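Local coordinates for protein possible adhesin (Caldicellulosiruptor kronotskyensis, PDB 4WA0) that probably mediates attachment of this extremely thermophilic bacterium to cellulose as a tapirin, the piece here being its magnesium-binding C-terminal beta-helix domain, at residues Val241-Asn244 with Gln245-Ser248; Ile344-Asp347 with Ile348-Thr352; Thr252-Thr255 with Pro256-Val260; Tyr266-Asp269 with Asn270-Arg273; Ile219-Ile222 with Arg223-Tyr227. All coordinates share one frame; numbering follows the deposited sequence.

Contact 1. Residues Val241-Asn244 with Gln245-Ser248. With MG (magnesium ion), chain B.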
loop_
_atom_site.group_PDB
_atom_site.type_symbol
_atom_site.label_atom_id
_atom_site.label_comp_id
_atom_site.label_asym_id
_atom_site.label_seq_id
_atom_site.Cartn_x
_atom_site.Cartn_y
_atom_site.Cartn_z
ATOM N N VAL A 241 18.864 22.912 -20.434
ATOM C CA VAL A 241 19.902 21.892 -20.289
ATOM C C VAL A 241 19.335 20.453 -20.177
ATOM O O VAL A 241 18.167 20.250 -19.818
ATOM C CB VAL A 241 20.840 22.169 -19.086
ATOM C CG1 VAL A 241 21.538 23.528 -19.273
ATOM C CG2 VAL A 241 20.119 22.094 -17.738
ATOM N N GLY A 242 20.183 19.477 -20.482
ATOM C CA GLY A 242 19.789 18.096 -20.314
ATOM C C GLY A 242 18.730 17.825 -21.339
ATOM O O GLY A 242 18.951 18.108 -22.536
ATOM N N SER A 243 17.579 17.305 -20.887
ATOM C CA SER A 243 16.449 17.099 -21.783
ATOM C C SER A 243 15.549 18.281 -21.669
ATOM O O SER A 243 15.211 18.724 -20.563
ATOM C CB SER A 243 15.694 15.800 -21.468
ATOM O OG SER A 243 14.454 15.806 -22.130
ATOM N N ASN A 244 15.152 18.845 -22.813
ATOM C CA ASN A 244 14.354 20.087 -22.770
ATOM C C ASN A 244 12.972 19.938 -22.131
ATOM O O ASN A 244 12.336 20.894 -21.766
ATOM C CB ASN A 244 14.254 20.708 -24.198
ATOM C CG ASN A 244 13.408 19.861 -25.173
ATOM O OD1 ASN A 244 13.320 18.610 -25.100
ATOM N ND2 ASN A 244 12.795 20.554 -26.121
ATOM N N GLN A 245 12.524 18.678 -22.021
ATOM C CA GLN A 245 11.244 18.321 -21.524
ATOM C C GLN A 245 11.256 18.170 -19.975
ATOM O O GLN A 245 10.205 18.116 -19.347
ATOM C CB GLN A 245 10.810 17.022 -22.198
ATOM C CG GLN A 245 9.475 16.513 -21.701
ATOM C CD GLN A 245 9.564 15.390 -20.621
ATOM O OE1 GLN A 245 10.522 14.614 -20.588
ATOM N NE2 GLN A 245 8.529 15.263 -19.837
ATOM N N LEU A 246 12.461 18.050 -19.436
ATOM C CA LEU A 246 12.619 17.880 -17.981
ATOM C C LEU A 246 13.239 19.066 -17.300
ATOM O O LEU A 246 14.029 19.811 -17.900
ATOM C CB LEU A 246 13.420 16.653 -17.604
ATOM C CG LEU A 246 12.945 15.273 -18.098
ATOM C CD1 LEU A 246 13.995 14.178 -17.942
ATOM C CD2 LEU A 246 11.587 14.953 -17.512
ATOM N N GLY A 247 12.938 19.157 -15.986
ATOM C CA GLY A 247 13.579 20.139 -15.101
ATOM C C GLY A 247 14.281 19.439 -13.958
ATOM O O GLY A 247 13.983 18.296 -13.663
ATOM N N SER A 248 15.193 20.164 -13.292
ATOM C CA SER A 248 15.894 19.605 -12.154
ATOM C C SER A 248 16.405 20.665 -11.213
ATOM O O SER A 248 16.745 21.768 -11.648
ATOM C CB SER A 248 17.086 18.776 -12.629
ATOM O OG SER A 248 18.014 19.478 -13.426
HETATM MG MG MG B . 16.062 20.134 -19.008
HETATM O O HOH W 1 12.684 13.948 -22.096
#
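The magnesium site of this beta-helix domain is built largely on a type I beta turn, S243 to L246, whose first and last carbonyl oxygens, S243 O and L246 O, bind the metal. S243 O lies 2.3 Å from the magnesium ion and, at the same time, accepts the closing bond of the turn from L246 N at 3.0 Å. That donor stands well above the carbonyl plane, 58° out of it, which leaves the oxygen to serve both partners. V241 O and L246 O, each also 2.3 Å from magnesium, add two more ligands from the same loop, and D239 and E275 complete the site. The positive phi of G242, 68°, bends the chain between the V241 and S243 ligands. On the flank of the turn S243 OG, held anti to its own N (chi1 166°), receives a weak bond from Q245 N at 3.5 Å. A water ties the same hydroxyl to the side chain of Q245, giving a proton to Q245 OE1 at 2.7 Å, while Q245 NE2 is bound to Y266 O. At the end of the turn the buried L246 side chain touches E271 of helix 269-280. The three carbonyls of this loop bring dipoles but no charge to the ion; the carboxylates of D239 and E275 probably balance most of its charge, and the turn bond helps hold S243 O and L246 O on the metal's side.

Contact 2. Residues Ile344-Asp347 with Ile348-Thr352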
loop_
_atom_site.group_PDB
_atom_site.type_symbol
_atom_site.label_atom_id
_atom_site.label_comp_id
_atom_site.label_asym_id
_atom_site.label_seq_id
_atom_site.Cartn_x
_atom_site.Cartn_y
_atom_site.Cartn_z
ATOM N N ILE A 344 15.843 20.805 -1.109
ATOM C CA ILE A 344 15.030 20.132 -2.116
ATOM C C ILE A 344 13.552 20.096 -1.694
ATOM O O ILE A 344 12.653 20.340 -2.520
ATOM C CB ILE A 344 15.545 18.679 -2.339
ATOM C CG1 ILE A 344 16.976 18.699 -2.851
ATOM C CG2 ILE A 344 14.577 17.942 -3.224
ATOM C CD1 ILE A 344 17.089 19.426 -4.195
ATOM N N GLN A 345 13.283 19.894 -0.401
ATOM C CA GLN A 345 11.916 20.064 0.130
ATOM C C GLN A 345 11.342 21.416 -0.202
ATOM O O GLN A 345 10.208 21.571 -0.695
ATOM C CB GLN A 345 11.886 19.939 1.663
ATOM C CG GLN A 345 12.214 18.598 2.330
ATOM C CD GLN A 345 12.373 18.659 3.877
ATOM O OE1 GLN A 345 11.556 19.234 4.580
ATOM N NE2 GLN A 345 13.448 18.049 4.409
ATOM N N GLN A 346 12.129 22.463 0.017
ATOM C CA GLN A 346 11.642 23.797 -0.229
ATOM C C GLN A 346 11.351 23.998 -1.747
ATOM O O GLN A 346 10.358 24.617 -2.152
ATOM C CB GLN A 346 12.670 24.807 0.245
ATOM C CG GLN A 346 12.266 26.243 0.052
ATOM C CD GLN A 346 10.980 26.525 0.829
ATOM O OE1 GLN A 346 10.966 26.471 2.066
ATOM N NE2 GLN A 346 9.856 26.728 0.095
ATOM N N ASP A 347 12.222 23.470 -2.591
ATOM C CA ASP A 347 12.096 23.630 -4.064
ATOM C C ASP A 347 10.809 22.979 -4.538
ATOM O O ASP A 347 10.086 23.521 -5.384
ATOM C CB ASP A 347 13.256 22.956 -4.781
ATOM C CG ASP A 347 13.272 23.252 -6.282
ATOM O OD1 ASP A 347 13.564 24.400 -6.626
ATOM O OD2 ASP A 347 13.111 22.341 -7.084
ATOM N N ILE A 348 10.553 21.809 -4.016
ATOM C CA ILE A 348 9.364 21.030 -4.393
ATOM C C ILE A 348 8.139 21.746 -3.879
ATOM O O ILE A 348 7.199 21.973 -4.645
ATOM C CB ILE A 348 9.407 19.625 -3.787
ATOM C CG1 ILE A 348 10.526 18.760 -4.411
ATOM C CG2 ILE A 348 8.044 18.938 -3.959
ATOM C CD1 ILE A 348 10.864 17.511 -3.644
ATOM N N GLU A 349 8.152 22.136 -2.585
ATOM C CA GLU A 349 7.055 22.961 -2.018
ATOM C C GLU A 349 6.743 24.167 -2.834
ATOM O O GLU A 349 5.570 24.485 -3.047
ATOM C CB GLU A 349 7.343 23.338 -0.528
ATOM C CG GLU A 349 7.140 22.116 0.376
ATOM C CD GLU A 349 7.924 22.076 1.691
ATOM O OE1 GLU A 349 8.640 23.021 2.056
ATOM O OE2 GLU A 349 7.830 21.012 2.381
ATOM N N SER A 350 7.765 24.845 -3.343
ATOM C CA SER A 350 7.570 26.081 -4.069
ATOM C C SER A 350 6.939 25.820 -5.418
ATOM O O SER A 350 6.045 26.554 -5.854
ATOM C CB SER A 350 8.879 26.830 -4.269
ATOM O OG SER A 350 9.366 27.253 -2.995
ATOM N N ASN A 351 7.422 24.790 -6.087
ATOM C CA ASN A 351 6.957 24.486 -7.444
ATOM C C ASN A 351 5.577 23.832 -7.489
ATOM O O ASN A 351 4.934 23.834 -8.530
ATOM C CB ASN A 351 7.939 23.549 -8.132
ATOM C CG ASN A 351 9.175 24.263 -8.608
ATOM O OD1 ASN A 351 9.109 25.324 -9.165
ATOM N ND2 ASN A 351 10.335 23.663 -8.382
ATOM N N THR A 352 5.159 23.219 -6.395
ATOM C CA THR A 352 3.844 22.575 -6.340
ATOM C C THR A 352 2.799 23.282 -5.492
ATOM O O THR A 352 1.593 23.153 -5.766
ATOM C CB THR A 352 3.991 21.165 -5.810
ATOM O OG1 THR A 352 4.384 21.211 -4.427
ATOM C CG2 THR A 352 5.022 20.399 -6.689
HETATM O O HOH W 2 9.255 20.683 4.402
HETATM O O HOH W 3 12.551 24.844 -9.422
#
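I344 and I348, one helical turn apart, form the tight side of helix 342-352: I344 CG2 meets I348 CD1 at 3.8 Å. I348 places CG1 anti to its carbonyl carbon (chi1 -68°), which lays that branch back along the preceding turn, with CG1 3.3 Å from I344 O. Both isoleucines are buried and face strand 258-263, I344 against Q258 and V260, I348 against Y262. The backbone beneath them is regular, and E349 N to Q345 O, at 2.8 Å and 170°, is its shortest bond. At the C-terminal end I348 O accepts from both T352 N and T352 OG1, the hydroxyl at 2.9 Å and from above the carbonyl plane.

Polar groups occupy the flanks. D347 and N351 present their carboxylate and amide nearly perpendicular, 88° apart, and a water bridges D347 OD1 to N351 ND2, the latter at 2.7 Å. Y262 OH bonds to both D347 OD2 and N351 ND2, and T249 adds a further bond to D347. The looser side carries Q345, Q346, E349 and S350. There a single water donates to Q345 OE1 and to E349 OE2, the carboxylate oxygen at 2.5 Å, while Q345 NE2 turns to P340 O. Q346, bent at chi2, folds over toward S350, with NE2 3.2 Å from OG. Apolar residues on one side and polar ones on the other mark an amphipathic helix, here lying against a strand of the beta-helix near its magnesium-binding end.

Contact 3. Residues Thr252-Thr255 with Pro256-Val260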
loop_
_atom_site.group_PDB
_atom_site.type_symbol
_atom_site.label_atom_id
_atom_site.label_comp_id
_atom_site.label_asym_id
_atom_site.label_seq_id
_atom_site.Cartn_x
_atom_site.Cartn_y
_atom_site.Cartn_z
ATOM N N THR A 252 24.041 19.738 -3.824
ATOM C CA THR A 252 25.353 19.134 -3.818
ATOM C C THR A 252 26.082 19.430 -2.495
ATOM O O THR A 252 27.246 19.112 -2.355
ATOM C CB THR A 252 26.211 19.617 -5.035
ATOM O OG1 THR A 252 26.251 21.041 -5.033
ATOM C CG2 THR A 252 25.567 19.122 -6.299
ATOM N N SER A 253 25.360 19.973 -1.518
ATOM C CA SER A 253 25.935 20.205 -0.188
ATOM C C SER A 253 26.096 18.963 0.653
ATOM O O SER A 253 26.725 19.043 1.728
ATOM C CB SER A 253 25.136 21.195 0.588
ATOM O OG SER A 253 23.884 20.738 1.037
ATOM N N GLN A 254 25.502 17.850 0.222
ATOM C CA GLN A 254 25.789 16.555 0.747
ATOM C C GLN A 254 26.346 15.650 -0.340
ATOM O O GLN A 254 26.194 15.903 -1.541
ATOM C CB GLN A 254 24.571 15.923 1.467
ATOM C CG GLN A 254 23.248 16.079 0.816
ATOM C CD GLN A 254 22.097 15.420 1.610
ATOM O OE1 GLN A 254 21.870 14.300 1.414
ATOM N NE2 GLN A 254 21.461 16.111 2.507
ATOM N N THR A 255 26.970 14.588 0.127
ATOM C CA THR A 255 27.485 13.509 -0.693
ATOM C C THR A 255 26.958 12.206 -0.096
ATOM O O THR A 255 27.194 11.924 1.092
ATOM C CB THR A 255 29.012 13.537 -0.673
ATOM O OG1 THR A 255 29.413 14.853 -1.038
ATOM C CG2 THR A 255 29.602 12.542 -1.681
ATOM N N PRO A 256 26.217 11.400 -0.872
ATOM C CA PRO A 256 25.987 11.716 -2.258
ATOM C C PRO A 256 24.978 12.864 -2.408
ATOM O O PRO A 256 24.231 13.194 -1.499
ATOM C CB PRO A 256 25.393 10.394 -2.828
ATOM C CG PRO A 256 24.696 9.784 -1.683
ATOM C CD PRO A 256 25.550 10.142 -0.482
ATOM N N PRO A 257 24.951 13.472 -3.593
ATOM C CA PRO A 257 24.067 14.581 -3.823
ATOM C C PRO A 257 22.621 14.160 -3.970
ATOM O O PRO A 257 22.315 12.939 -4.147
ATOM C CB PRO A 257 24.586 15.129 -5.124
ATOM C CG PRO A 257 25.058 13.961 -5.827
ATOM C CD PRO A 257 25.707 13.097 -4.801
ATOM N N GLN A 258 21.748 15.118 -3.755
ATOM C CA GLN A 258 20.334 14.913 -3.955
ATOM C C GLN A 258 19.954 15.604 -5.229
ATOM O O GLN A 258 20.502 16.668 -5.570
ATOM C CB GLN A 258 19.520 15.539 -2.853
ATOM C CG GLN A 258 19.856 15.023 -1.488
ATOM C CD GLN A 258 18.662 14.883 -0.629
ATOM O OE1 GLN A 258 17.526 15.139 -1.062
ATOM N NE2 GLN A 258 18.888 14.369 0.606
ATOM N N ILE A 259 18.959 15.053 -5.905
ATOM C CA ILE A 259 18.412 15.809 -7.078
ATOM C C ILE A 259 16.916 15.524 -7.239
ATOM O O ILE A 259 16.442 14.392 -6.943
ATOM C CB ILE A 259 19.243 15.482 -8.305
ATOM C CG1 ILE A 259 18.868 16.372 -9.529
ATOM C CG2 ILE A 259 19.117 14.020 -8.651
ATOM C CD1 ILE A 259 19.856 16.230 -10.657
ATOM N N VAL A 260 16.160 16.564 -7.579
ATOM C CA VAL A 260 14.789 16.385 -7.982
ATOM C C VAL A 260 14.696 16.571 -9.503
ATOM O O VAL A 260 15.227 17.552 -10.040
ATOM C CB VAL A 260 13.781 17.223 -7.161
ATOM C CG1 VAL A 260 14.084 18.684 -7.274
ATOM C CG2 VAL A 260 12.348 16.931 -7.553
#
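A cis peptide between T255 and P256 folds the loop back on itself, so that Q254 O meets the chain again at P257, in a CA-H...O contact of 3.4 Å to P257 CA. P257, already extended, leads into strand 258-263. Across the loop the Q254 and Q258 side chains join amide to amide: Q258 NE2 donates to Q254 OE1 at 3.1 Å with a fairly straight N-H...O angle of 165°. The two amides are turned almost perpendicular to each other. The acceptor lies close to the plane of the Q258 amide, but the donor stands 55° above the Q254 carbonyl plane. Q254 reaches this place because CG sits between its backbone N and carbonyl carbon (chi1 42°) and the chain then runs straight. The other end of the Q258 amide, OE1, accepts from S341 N, so both polar atoms of the group have a partner. At the start of the loop T252 CG2 touches P257 CB at 4.3 Å, a light apolar contact beside L280 of helix 269-280. This is a proline-rich connection between the neighbouring antiparallel strands 247-251 and 258-263, at an edge of the beta-helix.

Contact 4. Residues Tyr266-Asp269 with Asn270-Arg273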
loop_
_atom_site.group_PDB
_atom_site.type_symbol
_atom_site.label_atom_id
_atom_site.label_comp_id
_atom_site.label_asym_id
_atom_site.label_seq_id
_atom_site.Cartn_x
_atom_site.Cartn_y
_atom_site.Cartn_z
ATOM N N TYR A 266 5.489 13.371 -18.233
ATOM C CA TYR A 266 5.975 12.054 -18.031
ATOM C C TYR A 266 7.445 12.199 -17.610
ATOM O O TYR A 266 8.084 13.241 -17.792
ATOM C CB TYR A 266 5.863 11.127 -19.280
ATOM C CG TYR A 266 6.391 11.745 -20.585
ATOM C CD1 TYR A 266 7.753 11.751 -20.889
ATOM C CD2 TYR A 266 5.527 12.265 -21.525
ATOM C CE1 TYR A 266 8.202 12.320 -22.057
ATOM C CE2 TYR A 266 6.002 12.926 -22.651
ATOM C CZ TYR A 266 7.300 12.864 -22.952
ATOM O OH TYR A 266 7.799 13.432 -24.069
ATOM N N ILE A 267 7.950 11.117 -17.013
ATOM C CA ILE A 267 9.349 10.918 -16.912
ATOM C C ILE A 267 9.735 9.507 -17.380
ATOM O O ILE A 267 9.235 8.505 -16.873
ATOM C CB ILE A 267 9.947 11.154 -15.472
ATOM C CG1 ILE A 267 9.619 12.533 -14.941
ATOM C CG2 ILE A 267 11.428 10.889 -15.497
ATOM C CD1 ILE A 267 9.846 12.692 -13.431
ATOM N N ASN A 268 10.734 9.457 -18.242
ATOM C CA ASN A 268 11.376 8.196 -18.658
ATOM C C ASN A 268 12.842 8.180 -18.184
ATOM O O ASN A 268 13.505 9.218 -18.232
ATOM C CB ASN A 268 11.316 8.022 -20.193
ATOM C CG ASN A 268 9.915 8.060 -20.681
ATOM O OD1 ASN A 268 9.014 7.481 -20.061
ATOM N ND2 ASN A 268 9.658 8.854 -21.761
ATOM N N ASP A 269 13.299 7.044 -17.663
ATOM C CA ASP A 269 14.539 7.128 -16.881
ATOM C C ASP A 269 15.784 7.403 -17.649
ATOM O O ASP A 269 16.679 8.068 -17.122
ATOM C CB ASP A 269 14.698 5.980 -15.915
ATOM C CG ASP A 269 15.010 4.698 -16.583
ATOM O OD1 ASP A 269 14.639 4.466 -17.744
ATOM O OD2 ASP A 269 15.657 3.877 -15.870
ATOM N N ASN A 270 15.852 6.967 -18.905
ATOM C CA ASN A 270 17.023 7.313 -19.688
ATOM C C ASN A 270 17.097 8.836 -19.968
ATOM O O ASN A 270 18.195 9.426 -19.962
ATOM C CB ASN A 270 17.001 6.504 -20.954
ATOM C CG ASN A 270 15.818 6.876 -21.819
ATOM O OD1 ASN A 270 14.696 6.892 -21.355
ATOM N ND2 ASN A 270 16.078 7.244 -23.060
ATOM N N GLU A 271 15.967 9.500 -20.225
ATOM C CA GLU A 271 15.891 10.940 -20.282
ATOM C C GLU A 271 16.203 11.643 -18.927
ATOM O O GLU A 271 16.876 12.701 -18.894
ATOM C CB GLU A 271 14.503 11.404 -20.782
ATOM C CG GLU A 271 14.364 11.051 -22.277
ATOM C CD GLU A 271 12.956 10.818 -22.800
ATOM O OE1 GLU A 271 12.000 10.695 -22.007
ATOM O OE2 GLU A 271 12.842 10.652 -24.076
ATOM N N ALA A 272 15.759 11.045 -17.829
ATOM C CA ALA A 272 16.126 11.539 -16.501
ATOM C C ALA A 272 17.652 11.482 -16.287
ATOM O O ALA A 272 18.264 12.460 -15.795
ATOM C CB ALA A 272 15.406 10.803 -15.377
ATOM N N ARG A 273 18.277 10.421 -16.730
ATOM C CA ARG A 273 19.759 10.341 -16.614
ATOM C C ARG A 273 20.476 11.408 -17.433
ATOM O O ARG A 273 21.485 11.948 -16.971
ATOM C CB ARG A 273 20.275 8.988 -17.002
ATOM C CG ARG A 273 19.966 7.829 -16.029
ATOM C CD ARG A 273 20.725 6.511 -16.377
ATOM N NE ARG A 273 20.079 5.708 -17.410
ATOM C CZ ARG A 273 18.985 4.937 -17.234
ATOM N NH1 ARG A 273 18.447 4.820 -16.027
ATOM N NH2 ARG A 273 18.425 4.284 -18.276
HETATM O O HOH W 4 11.187 11.935 -19.650
#
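E271 OE1 is gripped from two directions: N268 ND2 donates to it at 3.0 Å, and a water held by N268 N donates at 2.8 Å. The amide meets the oxygen on its syn side, 26° out of the carboxylate plane, and the N268 and E271 side chains run side by side. Farther out, E271 OE1 approaches the edge of the Y266 ring, with CE1 4.1 Å away. One residue on, D269 and R273 also lie alongside each other and form a salt bridge, D269 OD2 to R273 NH1 at 2.9 Å. The arginine nitrogen comes from above the carboxylate plane, and the two flat groups are nearly perpendicular. R273 bends at chi3 (-83°), curling its guanidinium back so that one face lies over D269 O. D269 OD1 has another partner, the backbone N of V303. Underneath, A272 N to N268 O at 2.9 Å and R273 N to D269 O open the helical hydrogen-bond ladder, while I267 CG2 packs on A272 CB at 4.0 Å. N268 occupies the N-cap position, but its side chain bonds to E271 OE1 and makes no capping bond; together these residues form the strand-to-helix junction where strand 266-268 of the beta-helix passes into helix 269-280.

Contact 5. Residues Ile219-Ile222 with Arg223-Tyr227; sequences IDEI and RNRDY
Two salt bridges sit at the C-terminal end of helix 217-224, a short helix that lies outside the parallel coils of the beta-helix, beside strand 76-79. In the first, R223 NH1 gives a proton to D220 OD1 at 2.7 Å; the oxygen lies almost exactly in the guanidinium plane and is met on its anti side. R223 runs extended to CG and CD and then bends at chi3 (-68°), turning the guanidinium back to D220. The second forms in one of the two E221 conformers: E221 and R225 then lie alongside each other, and R225 NE donates to E221 OE2 at 2.8 Å, nearly straight at 167°. In that conformer the carboxylate and guanidinium planes are 84° apart, with the oxygen at the edge of the arginine group, and R225 NH1 adds a weak bond to it. R225 NH2 also reaches S357 O.

Backbone bonds complete the helix end: R223 N to I219 O at 2.8 Å is regular, and the N of R225, the first residue to leave helical angles, still binds E221 O at 2.9 Å.

The apolar side is formed by I219, I222 and Y227. I219 and I222 face Y78, and I222 CG1 touches the hydroxyl of Y227 at 3.5 Å. The Y227 ring, which also meets the ring of Y32, has R225 CD packed over one face near its rim and I222 O at its edge. A water accepts the proton of Y227 OH at 2.7 Å and, in the same E221 conformer, donates to E221 OE2.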
loop_
_atom_site.group_PDB
_atom_site.type_symbol
_atom_site.label_atom_id
_atom_site.label_comp_id
_atom_site.label_asym_id
_atom_site.label_seq_id
_atom_site.Cartn_x
_atom_site.Cartn_y
_atom_site.Cartn_z
ATOM N N ILE A 219 -7.836 7.065 11.429
ATOM C CA ILE A 219 -8.657 6.737 10.295
ATOM C C ILE A 219 -9.485 7.895 9.788
ATOM O O ILE A 219 -9.356 8.297 8.634
ATOM C CB ILE A 219 -9.557 5.543 10.590
ATOM C CG1 ILE A 219 -8.687 4.329 10.852
ATOM C CG2 ILE A 219 -10.528 5.320 9.469
ATOM C CD1 ILE A 219 -7.643 4.127 9.794
ATOM N N ASP A 220 -10.279 8.500 10.674
ATOM C CA ASP A 220 -11.005 9.682 10.330
ATOM C C ASP A 220 -10.071 10.831 9.911
ATOM O O ASP A 220 -10.462 11.619 9.057
ATOM C CB ASP A 220 -11.985 10.123 11.456
ATOM C CG ASP A 220 -13.164 11.016 10.908
ATOM O OD1 ASP A 220 -13.816 10.675 9.849
ATOM O OD2 ASP A 220 -13.426 12.090 11.531
ATOM N N GLU A 221 -8.852 10.860 10.436
ATOM C CA GLU A 221 -7.900 11.876 9.993
ATOM C C GLU A 221 -7.598 11.685 8.515
ATOM O O GLU A 221 -7.645 12.635 7.710
ATOM C CB GLU A 221 -6.595 11.813 10.794
ATOM C CG GLU A 221 -5.978 13.166 10.994
ATOM C CD GLU A 221 -4.552 13.247 10.548
ATOM O OE1 GLU A 221 -3.663 12.770 11.300
ATOM O OE2 GLU A 221 -4.337 13.825 9.459
ATOM N N ILE A 222 -7.296 10.430 8.150
ATOM C CA ILE A 222 -6.999 10.109 6.774
ATOM C C ILE A 222 -8.209 10.394 5.914
ATOM O O ILE A 222 -8.097 11.040 4.889
ATOM C CB ILE A 222 -6.614 8.636 6.595
ATOM C CG1 ILE A 222 -5.267 8.334 7.228
ATOM C CG2 ILE A 222 -6.638 8.261 5.104
ATOM C CD1 ILE A 222 -5.095 6.818 7.453
ATOM N N ARG A 223 -9.390 9.990 6.355
ATOM C CA ARG A 223 -10.595 10.247 5.565
ATOM C C ARG A 223 -10.818 11.751 5.326
ATOM O O ARG A 223 -11.253 12.167 4.244
ATOM C CB ARG A 223 -11.795 9.732 6.325
ATOM C CG ARG A 223 -13.095 9.828 5.527
ATOM C CD ARG A 223 -14.249 9.362 6.427
ATOM N NE ARG A 223 -14.198 7.936 6.745
ATOM C CZ ARG A 223 -14.049 7.367 7.950
ATOM N NH1 ARG A 223 -13.877 8.087 9.068
ATOM N NH2 ARG A 223 -14.029 6.036 8.036
ATOM N N ASN A 224 -10.553 12.581 6.322
ATOM C CA ASN A 224 -10.920 13.999 6.158
ATOM C C ASN A 224 -9.814 14.909 5.660
ATOM O O ASN A 224 -10.081 16.086 5.346
ATOM C CB ASN A 224 -11.501 14.567 7.455
ATOM C CG ASN A 224 -12.864 13.975 7.780
ATOM O OD1 ASN A 224 -13.741 13.861 6.924
ATOM N ND2 ASN A 224 -13.028 13.562 9.000
ATOM N N ARG A 225 -8.585 14.393 5.596
ATOM C CA ARG A 225 -7.452 15.170 5.070
ATOM C C ARG A 225 -7.479 15.206 3.548
ATOM O O ARG A 225 -7.630 14.168 2.887
ATOM C CB ARG A 225 -6.126 14.602 5.557
ATOM C CG ARG A 225 -4.904 15.408 5.118
ATOM C CD ARG A 225 -3.691 15.013 5.933
ATOM N NE ARG A 225 -3.770 15.498 7.319
ATOM C CZ ARG A 225 -3.437 16.730 7.717
ATOM N NH1 ARG A 225 -3.541 17.071 9.005
ATOM N NH2 ARG A 225 -2.995 17.631 6.839
ATOM N N ASP A 226 -7.329 16.408 2.997
ATOM C CA ASP A 226 -7.154 16.573 1.563
ATOM C C ASP A 226 -5.634 16.578 1.352
ATOM O O ASP A 226 -4.984 17.559 1.643
ATOM C CB ASP A 226 -7.758 17.895 1.076
ATOM C CG ASP A 226 -7.447 18.169 -0.379
ATOM O OD1 ASP A 226 -6.747 17.269 -0.965
ATOM O OD2 ASP A 226 -7.839 19.284 -0.903
ATOM N N TYR A 227 -5.071 15.474 0.849
ATOM C CA TYR A 227 -3.608 15.319 0.888
ATOM C C TYR A 227 -2.899 16.218 -0.099
ATOM O O TYR A 227 -1.682 16.272 -0.030
ATOM C CB TYR A 227 -3.148 13.831 0.709
ATOM C CG TYR A 227 -3.225 13.049 2.018
ATOM C CD1 TYR A 227 -4.479 12.534 2.472
ATOM C CD2 TYR A 227 -2.092 12.870 2.838
ATOM C CE1 TYR A 227 -4.594 11.839 3.663
ATOM C CE2 TYR A 227 -2.215 12.199 4.061
ATOM C CZ TYR A 227 -3.471 11.684 4.465
ATOM O OH TYR A 227 -3.608 11.016 5.668
HETATM O O HOH W 5 -2.588 12.330 7.817
#

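How the contacts relate
Contacts 1 to 4 gather toward the magnesium-binding end of the beta-helix, whereas contact 5 sits about 33 to 35 Å, centre to centre, from contacts 1, 3 and 4. Contacts 1 and 4 touch through L246 against helix 269-280 and a probable bond from Q245 to Y266. Contacts 1 and 3 meet where S248 packs against I259 and V260 on adjoining strands; contact 2 lies against strand 258-263 of contact 3. Contact 3 is the surface case, with neutral amides and prolines; the others are partly buried. Carbonyl oxygens and metal define contact 1, buried isoleucines opposed to a polar flank define contact 2, and salt bridges mark contacts 4 and 5.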